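PDB 6NZS: dextranase from Pseudarthrobacter oxydans, which catalyses the endohydrolysis of alpha-1,6-glucosidic linkages in dextran, as a member of glycoside hydrolase family 49. Local coordinates for residues Asn7-His11 against Gln40-Glu44; Glu91-Asp95 against Val137-Asp141; Glu372-Thr378 against Tyr394-Ile400; Arg421-Asn427 against Thr469-Arg475. All coordinates share one frame; numbering follows the deposited sequence.

Interaction 1. Residues Asn7-His11 against Gln40-Glu44; sequences NGNLH and QVAQE
The amide of Asn9 meets that of Gln43 at an angle, their planes 42° apart, and one hydrogen bond joins them. Asn9 ND2 gives its hydrogen to Gln43 OE1 over 2.9 Å. The bond is nearly straight at the hydrogen (165°) and lies in the amide plane of Asn9, but the donor stands above the carbonyl plane of Gln43, off the lone-pair direction. Gln43 reaches across because its CG is anti to the backbone N (chi1 -161°) and the chain stays extended to CD; NE2 then binds Asn45 OD1, which helps fix the flip of the amide. With an alanine at Gln43, Asn9 ND2 would probably lose its acceptor and the amide would be freer to turn. Beneath this polar link, Leu10 slants over Val41: CD1 touches Val41 CG1 at 3.9 Å and CD2 rests 3.7 Å from Val41 O. Asn7 OD1 shapes the approach by accepting from Asn9 N at 2.9 Å, which makes an Asx turn. No backbone-to-backbone hydrogen bond joins the two segments. Leu10 and Val41, both touched by Phe90, belong to the buried apolar part of the family 49 Ig-like beta domain, with the amide pair at its edge.

Interaction 2. Residues Glu91-Asp95 against Val137-Asp141; sequences EYAKD and VPYSD
Tyr92 OH donates to Pro138 O at 2.7 Å, and Tyr139 N answers in the other direction by donating to Asp95 OD1 at 2.8 Å. The phenol hydrogen bond lies at the edge of the Tyr92 ring, with Pro138 O in the ring plane. Tyr92 CG sits between its backbone N and carbonyl carbon (chi1 78°), a setting that carries the ring over to the 137-141 loop. The amide bond is nearly straight, 172° at the hydrogen, yet it meets Asp95 OD1 from above the carboxylate plane. Water 1 gives that same oxygen a second donor at 2.9 Å and also donates to Tyr139 O, closing a bridge round the backbone of Tyr139. Close by, the CA of Asp95 approaches Val137 O at 3.5 Å in a CA-H...O contact. These bonds tie the turn after strand 84-92 to the loop between strands 132-137 and 144-150, within the Ig-like N-terminal domain of the family.

Outward from the polar atoms, the two tyrosines form a T-shaped pair: the edge of Tyr139 faces the Tyr92 ring, centroids 5.4 Å apart and planes at 71°, with Tyr139 CD1 over the centre of the Tyr92 face. One face of Tyr139 in turn receives Ala93 O, offset toward the rim. A leucine replacing Tyr92 would probably leave Pro138 O without this donor and Tyr139 without the aromatic face its edge rests on. Val137 CG1 lies 3.9 Å from Tyr92 OH. Tyr144 and Ala190, from strands 144-150 and 176-192, each touch both Tyr92 and Val137.

Interaction 3. Residues Glu372-Thr378 against Tyr394-Ile400; sequences ELYKGST and YHSDVTI
His395 reaches from the 394-400 segment into the bend of 372-378, and each part of its side chain meets something different. CB lies 3.5 Å from Lys375 N. CG is anti to the carbonyl carbon (chi1 -57°), which directs the ring along the backbone of Leu373 and Tyr374. CD2 comes to 3.1 Å from Leu373 O, an approach oblique to the ring. One ring face carries Tyr374 CA, 4.0 Å from the centroid and close to the ring normal, a CH-pi contact. His395 CE1 lies 3.5 Å from Tyr374 CD2, and NE2 runs beside the same tyrosine ring, the two planes inclined obliquely. At the tip, NE2 donates to Glu372 OE2 over 2.8 Å. The carboxylate uses its anti lone pair, lies within 22° of the imidazole plane and receives a hydrogen bond of 165°, so the histidine is held at its edge as well as over its face. The edge of the Tyr394 ring also approaches Glu372 OE2.

Past the histidine, Gly376 N bonds to Ser396 O on the approach to the strands; parallel pairing then sets in, with Thr399 N bonded to Ser377 O at 3.0 Å. Inside, Leu373 CD1 packs tightly on Ile400 CG1 at 3.5 Å. The pairing belongs to successive coils of the right-handed parallel beta-helix characteristic of this family's catalytic domain. Strand 377-380 lies between 351-361 and 398-407; Met353 and Val355 of the former touch Leu373, while strand 423-435 continues the stacking beyond 398-407.

Interaction 4. Residues Arg421-Asn427 against Thr469-Arg475; sequences RNIDNVN and TTVKNMR
Ile423 and Val471 lie side by side on neighbouring parallel strands, whose short axes run 4.7 Å apart and 6° from parallel, as in the stacked coils of a right-handed beta-helix. On the face carrying these residues, Val426 and Met474 form the next pair. Met474 supplies the bump that joins the pairs: its CG sits against Val426 CB at 3.9 Å, while chi1 (-53°) and chi2 (-152°) carry Met474 SD obliquely to Ile423 CG2 at 3.8 Å. The sulfur thus fills the hollow between the two branched side chains. Trp416 touches both Val471 and Met474. At the start of the pairing, Val471 CG2 fits against Arg421 O at 3.5 Å.

The face with Asp424 and Lys472 is more polar. Lys472 slants across Asp424 and lays CE against OD2, although its NZ stays beyond salt-bridge distance. Further along, the CB and CD of Arg475 pass near Asn427 ND2, and its guanidinium leads on to a salt bridge with Glu477. Asn425 and Asn473 both have positive phi, marking where the strands kink together; across this kink Val426 N bonds to Asn473 O at 3.0 Å. Beside it, Asn473 ND2 donates to Asp424 OD1 over 2.9 Å, meeting the oxygen on its syn side but tilted out of the carboxylate plane, with the acceptor in the asparagine's own amide plane.

How the interactions relate
The four contacts form two groups. Interactions 1 and 2 share the Ig-like domain: their centres are 9 Å apart, and probable backbone hydrogen bonds run from Ala93 N to Asn9 O (2.8 Å) and from Glu44 N to Asp95 O (2.9 Å). Interactions 3 and 4 stack in the beta-helix, centres 10 Å apart, where strands 398-407 and 423-435 are neighbours. Ile400 N lies 2.8 Å from Asn427 O, a probable hydrogen bond, and Tyr394 meets Arg421 in a cation-pi contact. Asp397 OD1 also accepts a hydrogen bond from Asn425 ND2. Between the groups, interactions 2 and 3 come nearest, their closest atoms about 13 Å apart.

Interaction 1. Residues Asn7-His11 against Gln40-Glu44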
loop_
_atom_site.group_PDB
_atom_site.type_symbol
_atom_site.label_atom_id
_atom_site.label_comp_id
_atom_site.label_asym_id
_atom_site.label_seq_id
_atom_site.Cartn_x
_atom_site.Cartn_y
_atom_site.Cartn_z
ATOM N N ASN A 7 25.005 7.189 -14.585
ATOM C CA ASN A 7 25.935 8.249 -14.228
ATOM C C ASN A 7 25.657 8.698 -12.797
ATOM O O ASN A 7 24.810 8.135 -12.095
ATOM C CB ASN A 7 25.895 9.402 -15.242
ATOM C CG ASN A 7 24.529 10.048 -15.348
ATOM O OD1 ASN A 7 24.015 10.587 -14.373
ATOM N ND2 ASN A 7 23.939 10.011 -16.542
ATOM N N GLY A 8 26.384 9.724 -12.355
ATOM C CA GLY A 8 26.265 10.152 -10.975
ATOM C C GLY A 8 24.898 10.690 -10.602
ATOM O O GLY A 8 24.546 10.687 -9.416
ATOM N N ASN A 9 24.118 11.156 -11.582
ATOM C CA ASN A 9 22.854 11.832 -11.301
ATOM C C ASN A 9 21.624 11.074 -11.760
ATOM O O ASN A 9 20.512 11.472 -11.397
ATOM C CB ASN A 9 22.810 13.210 -11.960
ATOM C CG ASN A 9 23.782 14.182 -11.341
ATOM O OD1 ASN A 9 24.381 13.912 -10.300
ATOM N ND2 ASN A 9 23.943 15.327 -11.983
ATOM N N LEU A 10 21.777 10.036 -12.570
ATOM C CA LEU A 10 20.627 9.352 -13.140
ATOM C C LEU A 10 20.998 7.897 -13.359
ATOM O O LEU A 10 22.070 7.593 -13.894
ATOM C CB LEU A 10 20.208 10.002 -14.466
ATOM C CG LEU A 10 18.966 9.454 -15.176
ATOM C CD1 LEU A 10 17.719 9.508 -14.272
ATOM C CD2 LEU A 10 18.731 10.226 -16.471
ATOM N N HIS A 11 20.118 6.998 -12.937
ATOM C CA HIS A 11 20.311 5.578 -13.186
ATOM C C HIS A 11 18.989 4.998 -13.658
ATOM O O HIS A 11 17.987 5.063 -12.936
ATOM C CB HIS A 11 20.791 4.842 -11.936
ATOM C CG HIS A 11 21.073 3.394 -12.178
ATOM N ND1 HIS A 11 20.866 2.423 -11.221
ATOM C CD2 HIS A 11 21.540 2.753 -13.275
ATOM C CE1 HIS A 11 21.199 1.246 -11.720
ATOM N NE2 HIS A 11 21.607 1.416 -12.963
ATOM N N GLN A 40 10.888 7.682 -20.698
ATOM C CA GLN A 40 12.282 8.095 -20.815
ATOM C C GLN A 40 12.524 9.257 -19.864
ATOM O O GLN A 40 11.596 9.994 -19.519
ATOM C CB GLN A 40 12.636 8.523 -22.244
ATOM C CG GLN A 40 12.676 7.383 -23.246
ATOM C CD GLN A 40 12.971 7.864 -24.653
ATOM O OE1 GLN A 40 12.930 9.063 -24.928
ATOM N NE2 GLN A 40 13.275 6.930 -25.550
ATOM N N VAL A 41 13.777 9.404 -19.420
ATOM C CA VAL A 41 14.150 10.400 -18.418
ATOM C C VAL A 41 15.408 11.123 -18.873
ATOM O O VAL A 41 16.374 10.490 -19.313
ATOM C CB VAL A 41 14.418 9.764 -17.034
ATOM C CG1 VAL A 41 14.520 10.842 -15.952
ATOM C CG2 VAL A 41 13.374 8.744 -16.670
ATOM N N ALA A 42 15.415 12.442 -18.710
ATOM C CA ALA A 42 16.586 13.256 -19.002
ATOM C C ALA A 42 16.807 14.227 -17.858
ATOM O O ALA A 42 15.853 14.722 -17.261
ATOM C CB ALA A 42 16.367 14.069 -20.275
ATOM N N GLN A 43 18.074 14.515 -17.561
ATOM C CA GLN A 43 18.368 15.607 -16.642
ATOM C C GLN A 43 17.783 16.889 -17.211
ATOM O O GLN A 43 17.812 17.115 -18.423
ATOM C CB GLN A 43 19.881 15.748 -16.478
ATOM C CG GLN A 43 20.305 16.508 -15.239
ATOM C CD GLN A 43 21.787 16.369 -14.956
ATOM O OE1 GLN A 43 22.223 15.393 -14.339
ATOM N NE2 GLN A 43 22.568 17.348 -15.394
ATOM N N GLU A 44 17.225 17.729 -16.335
ATOM C CA GLU A 44 16.412 18.835 -16.837
ATOM C C GLU A 44 17.220 19.807 -17.693
ATOM O O GLU A 44 16.665 20.433 -18.605
ATOM C CB GLU A 44 15.697 19.559 -15.696
ATOM C CG GLU A 44 16.628 20.237 -14.728
ATOM C CD GLU A 44 16.987 21.657 -15.107
ATOM O OE1 GLU A 44 17.769 22.275 -14.359
ATOM O OE2 GLU A 44 16.479 22.148 -16.149
#

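Interaction 2. Residues Glu91-Asp95 against Val137-Asp141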
loop_
_atom_site.group_PDB
_atom_site.type_symbol
_atom_site.label_atom_id
_atom_site.label_comp_id
_atom_site.label_asym_id
_atom_site.label_seq_id
_atom_site.Cartn_x
_atom_site.Cartn_y
_atom_site.Cartn_z
ATOM N N GLU A 91 16.600 6.009 -10.513
ATOM C CA GLU A 91 17.293 6.815 -9.517
ATOM C C GLU A 91 17.655 8.161 -10.116
ATOM O O GLU A 91 18.076 8.243 -11.276
ATOM C CB GLU A 91 18.583 6.146 -9.044
ATOM C CG GLU A 91 18.390 4.801 -8.393
ATOM C CD GLU A 91 19.690 4.282 -7.806
ATOM O OE1 GLU A 91 20.318 3.413 -8.439
ATOM O OE2 GLU A 91 20.087 4.766 -6.727
ATOM N N TYR A 92 17.515 9.217 -9.316
ATOM C CA TYR A 92 17.881 10.543 -9.789
ATOM C C TYR A 92 18.453 11.359 -8.636
ATOM O O TYR A 92 18.162 11.103 -7.462
ATOM C CB TYR A 92 16.730 11.253 -10.528
ATOM C CG TYR A 92 15.661 11.864 -9.643
ATOM C CD1 TYR A 92 15.129 11.168 -8.562
ATOM C CD2 TYR A 92 15.150 13.125 -9.917
ATOM C CE1 TYR A 92 14.141 11.730 -7.753
ATOM C CE2 TYR A 92 14.153 13.693 -9.117
ATOM C CZ TYR A 92 13.658 12.988 -8.037
ATOM O OH TYR A 92 12.701 13.551 -7.235
ATOM N N ALA A 93 19.310 12.326 -8.981
ATOM C CA ALA A 93 19.883 13.220 -7.985
ATOM C C ALA A 93 19.670 14.688 -8.321
ATOM O O ALA A 93 20.099 15.551 -7.547
ATOM C CB ALA A 93 21.379 12.917 -7.781
ATOM N N LYS A 94 19.014 14.992 -9.433
ATOM C CA LYS A 94 18.855 16.351 -9.927
ATOM C C LYS A 94 17.558 16.367 -10.717
ATOM O O LYS A 94 17.140 15.329 -11.238
ATOM C CB LYS A 94 20.055 16.694 -10.825
ATOM C CG LYS A 94 20.121 18.098 -11.394
ATOM C CD LYS A 94 21.532 18.345 -11.977
ATOM C CE LYS A 94 21.605 19.618 -12.802
ATOM N NZ LYS A 94 21.396 20.850 -12.009
ATOM N N ASP A 95 16.918 17.539 -10.786
ATOM C CA ASP A 95 15.641 17.674 -11.490
ATOM C C ASP A 95 15.713 17.007 -12.857
ATOM O O ASP A 95 16.713 17.128 -13.573
ATOM C CB ASP A 95 15.318 19.155 -11.722
ATOM C CG ASP A 95 14.980 19.910 -10.450
ATOM O OD1 ASP A 95 15.217 19.408 -9.341
ATOM O OD2 ASP A 95 14.482 21.051 -10.577
ATOM N N VAL A 137 10.056 16.521 -12.893
ATOM C CA VAL A 137 10.063 16.000 -11.527
ATOM C C VAL A 137 11.234 16.652 -10.794
ATOM O O VAL A 137 12.395 16.377 -11.137
ATOM C CB VAL A 137 10.171 14.468 -11.500
ATOM C CG1 VAL A 137 10.107 13.968 -10.068
ATOM C CG2 VAL A 137 9.049 13.832 -12.334
ATOM N N PRO A 138 10.989 17.527 -9.831
ATOM C CA PRO A 138 12.101 18.125 -9.093
ATOM C C PRO A 138 12.755 17.082 -8.209
ATOM O O PRO A 138 12.114 16.130 -7.746
ATOM C CB PRO A 138 11.422 19.211 -8.252
ATOM C CG PRO A 138 10.026 18.726 -8.064
ATOM C CD PRO A 138 9.678 17.913 -9.278
ATOM N N TYR A 139 14.049 17.268 -7.979
ATOM C CA TYR A 139 14.745 16.418 -7.030
ATOM C C TYR A 139 14.305 16.731 -5.604
ATOM O O TYR A 139 14.165 17.893 -5.214
ATOM C CB TYR A 139 16.265 16.565 -7.161
ATOM C CG TYR A 139 16.953 15.741 -6.100
ATOM C CD1 TYR A 139 16.952 14.357 -6.171
ATOM C CD2 TYR A 139 17.548 16.344 -4.999
ATOM C CE1 TYR A 139 17.543 13.592 -5.188
ATOM C CE2 TYR A 139 18.147 15.584 -4.009
ATOM C CZ TYR A 139 18.145 14.214 -4.108
ATOM O OH TYR A 139 18.729 13.451 -3.118
ATOM N N SER A 140 14.060 15.675 -4.839
ATOM C CA SER A 140 13.853 15.734 -3.402
ATOM C C SER A 140 14.627 14.574 -2.803
ATOM O O SER A 140 14.715 13.506 -3.411
ATOM C CB SER A 140 12.368 15.537 -3.043
ATOM O OG SER A 140 12.203 15.340 -1.649
ATOM N N ASP A 141 15.181 14.772 -1.605
ATOM C CA ASP A 141 15.815 13.626 -0.966
ATOM C C ASP A 141 14.825 12.535 -0.579
ATOM O O ASP A 141 15.254 11.433 -0.232
ATOM C CB ASP A 141 16.698 14.027 0.217
ATOM C CG ASP A 141 15.962 14.815 1.259
ATOM O OD1 ASP A 141 14.717 14.817 1.255
ATOM O OD2 ASP A 141 16.646 15.433 2.108
HETATM O O HOH W 1 15.106 20.337 -6.642
#

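Interaction 3. Residues Glu372-Thr378 against Tyr394-Ile400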
loop_
_atom_site.group_PDB
_atom_site.type_symbol
_atom_site.label_atom_id
_atom_site.label_comp_id
_atom_site.label_asym_id
_atom_site.label_seq_id
_atom_site.Cartn_x
_atom_site.Cartn_y
_atom_site.Cartn_z
ATOM N N GLU A 372 2.598 -3.477 8.806
ATOM C CA GLU A 372 2.410 -3.338 10.242
ATOM C C GLU A 372 3.751 -2.908 10.828
ATOM O O GLU A 372 4.733 -3.660 10.761
ATOM C CB GLU A 372 1.946 -4.663 10.848
ATOM C CG GLU A 372 1.667 -4.604 12.356
ATOM C CD GLU A 372 1.057 -5.887 12.904
ATOM O OE1 GLU A 372 0.502 -6.682 12.109
ATOM O OE2 GLU A 372 1.135 -6.094 14.141
ATOM N N LEU A 373 3.801 -1.691 11.362
ATOM C CA LEU A 373 5.008 -1.170 11.994
ATOM C C LEU A 373 4.968 -1.510 13.478
ATOM O O LEU A 373 4.009 -1.168 14.176
ATOM C CB LEU A 373 5.125 0.339 11.777
ATOM C CG LEU A 373 5.263 0.739 10.302
ATOM C CD1 LEU A 373 4.934 2.204 10.137
ATOM C CD2 LEU A 373 6.673 0.464 9.823
ATOM N N TYR A 374 6.004 -2.198 13.949
ATOM C CA TYR A 374 6.051 -2.643 15.332
ATOM C C TYR A 374 6.527 -1.505 16.242
ATOM O O TYR A 374 6.942 -0.440 15.781
ATOM C CB TYR A 374 6.839 -3.957 15.430
ATOM C CG TYR A 374 6.045 -5.058 14.748
ATOM C CD1 TYR A 374 6.048 -5.196 13.353
ATOM C CD2 TYR A 374 5.225 -5.907 15.475
ATOM C CE1 TYR A 374 5.278 -6.176 12.716
ATOM C CE2 TYR A 374 4.456 -6.892 14.846
ATOM C CZ TYR A 374 4.486 -7.016 13.467
ATOM O OH TYR A 374 3.719 -7.988 12.852
ATOM N N LYS A 375 6.423 -1.720 17.554
ATOM C CA LYS A 375 6.633 -0.627 18.498
ATOM C C LYS A 375 7.965 0.075 18.250
ATOM O O LYS A 375 9.001 -0.569 18.067
ATOM C CB LYS A 375 6.595 -1.164 19.932
ATOM C CG LYS A 375 6.770 -0.068 20.971
ATOM C CD LYS A 375 6.687 -0.605 22.389
ATOM C CE LYS A 375 6.873 0.520 23.390
ATOM N NZ LYS A 375 6.616 0.060 24.784
ATOM N N GLY A 376 7.934 1.405 18.218
ATOM C CA GLY A 376 9.166 2.157 18.081
ATOM C C GLY A 376 9.732 2.070 16.680
ATOM O O GLY A 376 10.908 1.734 16.494
ATOM N N SER A 377 8.895 2.356 15.686
ATOM C CA SER A 377 9.287 2.284 14.289
ATOM C C SER A 377 8.917 3.577 13.582
ATOM O O SER A 377 8.042 4.327 14.026
ATOM C CB SER A 377 8.589 1.126 13.569
ATOM O OG SER A 377 8.968 -0.128 14.099
ATOM N N THR A 378 9.610 3.834 12.472
ATOM C CA THR A 378 9.324 4.965 11.603
ATOM C C THR A 378 9.226 4.480 10.164
ATOM O O THR A 378 9.906 3.535 9.758
ATOM C CB THR A 378 10.426 6.013 11.684
ATOM O OG1 THR A 378 11.659 5.436 11.243
ATOM C CG2 THR A 378 10.599 6.502 13.110
ATOM N N TYR A 394 -1.063 -0.821 15.012
ATOM C CA TYR A 394 -1.313 -1.741 16.108
ATOM C C TYR A 394 -0.336 -1.575 17.261
ATOM O O TYR A 394 -0.397 -2.366 18.209
ATOM C CB TYR A 394 -1.229 -3.196 15.618
ATOM C CG TYR A 394 -2.264 -3.622 14.582
ATOM C CD1 TYR A 394 -3.360 -2.816 14.267
ATOM C CD2 TYR A 394 -2.133 -4.837 13.927
ATOM C CE1 TYR A 394 -4.300 -3.223 13.316
ATOM C CE2 TYR A 394 -3.059 -5.252 12.987
ATOM C CZ TYR A 394 -4.144 -4.443 12.687
ATOM O OH TYR A 394 -5.054 -4.874 11.732
ATOM N N HIS A 395 0.565 -0.594 17.208
ATOM C CA HIS A 395 1.667 -0.548 18.162
ATOM C C HIS A 395 1.988 0.880 18.574
ATOM O O HIS A 395 1.796 1.828 17.813
ATOM C CB HIS A 395 2.922 -1.209 17.579
ATOM C CG HIS A 395 2.699 -2.624 17.158
ATOM N ND1 HIS A 395 2.777 -3.686 18.036
ATOM C CD2 HIS A 395 2.338 -3.146 15.962
ATOM C CE1 HIS A 395 2.495 -4.803 17.389
ATOM N NE2 HIS A 395 2.221 -4.503 16.130
ATOM N N SER A 396 2.534 1.008 19.780
ATOM C CA SER A 396 2.924 2.302 20.315
ATOM C C SER A 396 4.179 2.835 19.627
ATOM O O SER A 396 4.972 2.095 19.032
ATOM C CB SER A 396 3.210 2.176 21.813
ATOM O OG SER A 396 2.036 1.770 22.502
ATOM N N ASP A 397 4.351 4.153 19.709
ATOM C CA ASP A 397 5.600 4.808 19.317
ATOM C C ASP A 397 5.912 4.587 17.837
ATOM O O ASP A 397 7.027 4.223 17.455
ATOM C CB ASP A 397 6.769 4.379 20.218
ATOM C CG ASP A 397 6.529 4.691 21.687
ATOM O OD1 ASP A 397 5.905 5.729 21.994
ATOM O OD2 ASP A 397 6.980 3.893 22.542
ATOM N N VAL A 398 4.907 4.810 16.992
ATOM C CA VAL A 398 5.025 4.609 15.553
ATOM C C VAL A 398 4.831 5.955 14.875
ATOM O O VAL A 398 3.907 6.702 15.226
ATOM C CB VAL A 398 4.022 3.558 15.042
ATOM C CG1 VAL A 398 3.934 3.583 13.508
ATOM C CG2 VAL A 398 4.406 2.160 15.543
ATOM N N THR A 399 5.701 6.264 13.914
ATOM C CA THR A 399 5.639 7.518 13.174
ATOM C C THR A 399 5.694 7.222 11.683
ATOM O O THR A 399 6.584 6.501 11.230
ATOM C CB THR A 399 6.799 8.437 13.576
ATOM O OG1 THR A 399 6.744 8.653 14.995
ATOM C CG2 THR A 399 6.702 9.779 12.869
ATOM N N ILE A 400 4.734 7.764 10.927
ATOM C CA ILE A 400 4.659 7.590 9.477
ATOM C C ILE A 400 4.548 8.961 8.829
ATOM O O ILE A 400 3.761 9.798 9.283
ATOM C CB ILE A 400 3.433 6.742 9.080
ATOM C CG1 ILE A 400 3.492 5.355 9.714
ATOM C CG2 ILE A 400 3.329 6.630 7.559
ATOM C CD1 ILE A 400 2.257 4.506 9.444
HETATM O O HOH W 2 1.688 -0.104 13.706
#

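Interaction 4. Residues Arg421-Asn427 against Thr469-Arg475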
loop_
_atom_site.group_PDB
_atom_site.type_symbol
_atom_site.label_atom_id
_atom_site.label_comp_id
_atom_site.label_asym_id
_atom_site.label_seq_id
_atom_site.Cartn_x
_atom_site.Cartn_y
_atom_site.Cartn_z
ATOM N N ARG A 421 -6.501 -3.525 22.051
ATOM C CA ARG A 421 -5.080 -3.226 21.932
ATOM C C ARG A 421 -4.681 -2.186 22.968
ATOM O O ARG A 421 -5.509 -1.407 23.445
ATOM C CB ARG A 421 -4.720 -2.712 20.526
ATOM C CG ARG A 421 -4.991 -3.718 19.429
ATOM C CD ARG A 421 -4.647 -3.166 18.040
ATOM N NE ARG A 421 -5.196 -4.008 16.978
ATOM C CZ ARG A 421 -4.654 -5.150 16.564
ATOM N NH1 ARG A 421 -3.527 -5.602 17.115
ATOM N NH2 ARG A 421 -5.236 -5.846 15.597
ATOM N N ASN A 422 -3.385 -2.190 23.306
ATOM C CA ASN A 422 -2.755 -1.155 24.121
ATOM C C ASN A 422 -1.810 -0.377 23.211
ATOM O O ASN A 422 -0.774 -0.905 22.789
ATOM C CB ASN A 422 -1.997 -1.776 25.293
ATOM C CG ASN A 422 -2.919 -2.239 26.396
ATOM O OD1 ASN A 422 -3.843 -1.535 26.789
ATOM N ND2 ASN A 422 -2.670 -3.445 26.906
ATOM N N ILE A 423 -2.174 0.867 22.898
ATOM C CA ILE A 423 -1.433 1.703 21.960
ATOM C C ILE A 423 -1.327 3.107 22.531
ATOM O O ILE A 423 -2.314 3.658 23.030
ATOM C CB ILE A 423 -2.140 1.770 20.591
ATOM C CG1 ILE A 423 -2.265 0.379 19.978
ATOM C CG2 ILE A 423 -1.397 2.717 19.660
ATOM C CD1 ILE A 423 -3.141 0.353 18.732
ATOM N N ASP A 424 -0.139 3.703 22.411
ATOM C CA ASP A 424 0.108 5.076 22.829
ATOM C C ASP A 424 1.116 5.696 21.867
ATOM O O ASP A 424 2.080 5.039 21.470
ATOM C CB ASP A 424 0.679 5.064 24.258
ATOM C CG ASP A 424 0.732 6.443 24.919
ATOM O OD1 ASP A 424 0.279 7.459 24.364
ATOM O OD2 ASP A 424 1.249 6.496 26.060
ATOM N N ASN A 425 0.878 6.953 21.485
ATOM C CA ASN A 425 1.871 7.785 20.803
ATOM C C ASN A 425 2.093 7.362 19.355
ATOM O O ASN A 425 3.159 6.856 18.992
ATOM C CB ASN A 425 3.200 7.848 21.576
ATOM C CG ASN A 425 4.200 8.799 20.943
ATOM O OD1 ASN A 425 3.832 9.863 20.444
ATOM N ND2 ASN A 425 5.471 8.410 20.943
ATOM N N VAL A 426 1.093 7.600 18.516
ATOM C CA VAL A 426 1.151 7.281 17.095
ATOM C C VAL A 426 0.956 8.574 16.314
ATOM O O VAL A 426 0.053 9.362 16.627
ATOM C CB VAL A 426 0.077 6.244 16.731
ATOM C CG1 VAL A 426 -0.023 6.075 15.228
ATOM C CG2 VAL A 426 0.389 4.912 17.402
ATOM N N ASN A 427 1.791 8.793 15.298
ATOM C CA ASN A 427 1.734 10.012 14.501
ATOM C C ASN A 427 1.850 9.640 13.034
ATOM O O ASN A 427 2.871 9.092 12.614
ATOM C CB ASN A 427 2.866 10.969 14.886
ATOM C CG ASN A 427 2.680 11.569 16.268
ATOM O OD1 ASN A 427 3.224 11.066 17.265
ATOM N ND2 ASN A 427 1.910 12.648 16.338
ATOM N N THR A 469 -7.934 -2.363 28.383
ATOM C CA THR A 469 -6.953 -1.973 27.384
ATOM C C THR A 469 -7.277 -0.558 26.920
ATOM O O THR A 469 -8.421 -0.107 27.024
ATOM C CB THR A 469 -6.960 -2.939 26.188
ATOM O OG1 THR A 469 -8.249 -2.923 25.561
ATOM C CG2 THR A 469 -6.647 -4.364 26.644
ATOM N N THR A 470 -6.255 0.148 26.428
ATOM C CA THR A 470 -6.412 1.544 26.036
ATOM C C THR A 470 -5.660 1.830 24.744
ATOM O O THR A 470 -4.469 1.523 24.632
ATOM C CB THR A 470 -5.909 2.485 27.136
ATOM O OG1 THR A 470 -6.595 2.188 28.357
ATOM C CG2 THR A 470 -6.190 3.924 26.769
ATOM N N VAL A 471 -6.364 2.428 23.785
ATOM C CA VAL A 471 -5.781 3.001 22.575
ATOM C C VAL A 471 -5.841 4.515 22.741
ATOM O O VAL A 471 -6.934 5.084 22.873
ATOM C CB VAL A 471 -6.562 2.546 21.332
ATOM C CG1 VAL A 471 -6.109 3.311 20.093
ATOM C CG2 VAL A 471 -6.411 1.044 21.147
ATOM N N LYS A 472 -4.683 5.177 22.745
ATOM C CA LYS A 472 -4.687 6.603 23.046
ATOM C C LYS A 472 -3.579 7.350 22.314
ATOM O O LYS A 472 -2.566 6.776 21.904
ATOM C CB LYS A 472 -4.592 6.857 24.557
ATOM C CG LYS A 472 -3.302 6.360 25.178
ATOM C CD LYS A 472 -3.294 6.625 26.676
ATOM C CE LYS A 472 -1.971 6.208 27.285
ATOM N NZ LYS A 472 -2.012 6.330 28.768
ATOM N N ASN A 473 -3.789 8.661 22.173
ATOM C CA ASN A 473 -2.756 9.574 21.697
ATOM C C ASN A 473 -2.285 9.198 20.295
ATOM O O ASN A 473 -1.100 8.987 20.041
ATOM C CB ASN A 473 -1.594 9.657 22.690
ATOM C CG ASN A 473 -2.025 10.204 24.034
ATOM O OD1 ASN A 473 -2.832 11.133 24.107
ATOM N ND2 ASN A 473 -1.500 9.621 25.107
ATOM N N MET A 474 -3.242 9.112 19.377
ATOM C CA MET A 474 -2.969 8.837 17.974
ATOM C C MET A 474 -3.392 10.062 17.187
ATOM O O MET A 474 -4.540 10.509 17.304
ATOM C CB MET A 474 -3.733 7.605 17.496
ATOM C CG MET A 474 -3.509 6.384 18.362
ATOM S SD MET A 474 -3.694 4.854 17.432
ATOM C CE MET A 474 -5.399 4.977 16.942
ATOM N N ARG A 475 -2.468 10.607 16.408
ATOM C CA ARG A 475 -2.704 11.810 15.624
ATOM C C ARG A 475 -2.484 11.511 14.149
ATOM O O ARG A 475 -1.438 10.980 13.761
ATOM C CB ARG A 475 -1.774 12.946 16.065
ATOM C CG ARG A 475 -2.008 14.261 15.328
ATOM C CD ARG A 475 -1.225 15.394 15.986
ATOM N NE ARG A 475 -1.478 16.692 15.364
ATOM C CZ ARG A 475 -2.304 17.613 15.853
ATOM N NH1 ARG A 475 -2.967 17.383 16.981
ATOM N NH2 ARG A 475 -2.466 18.770 15.215
#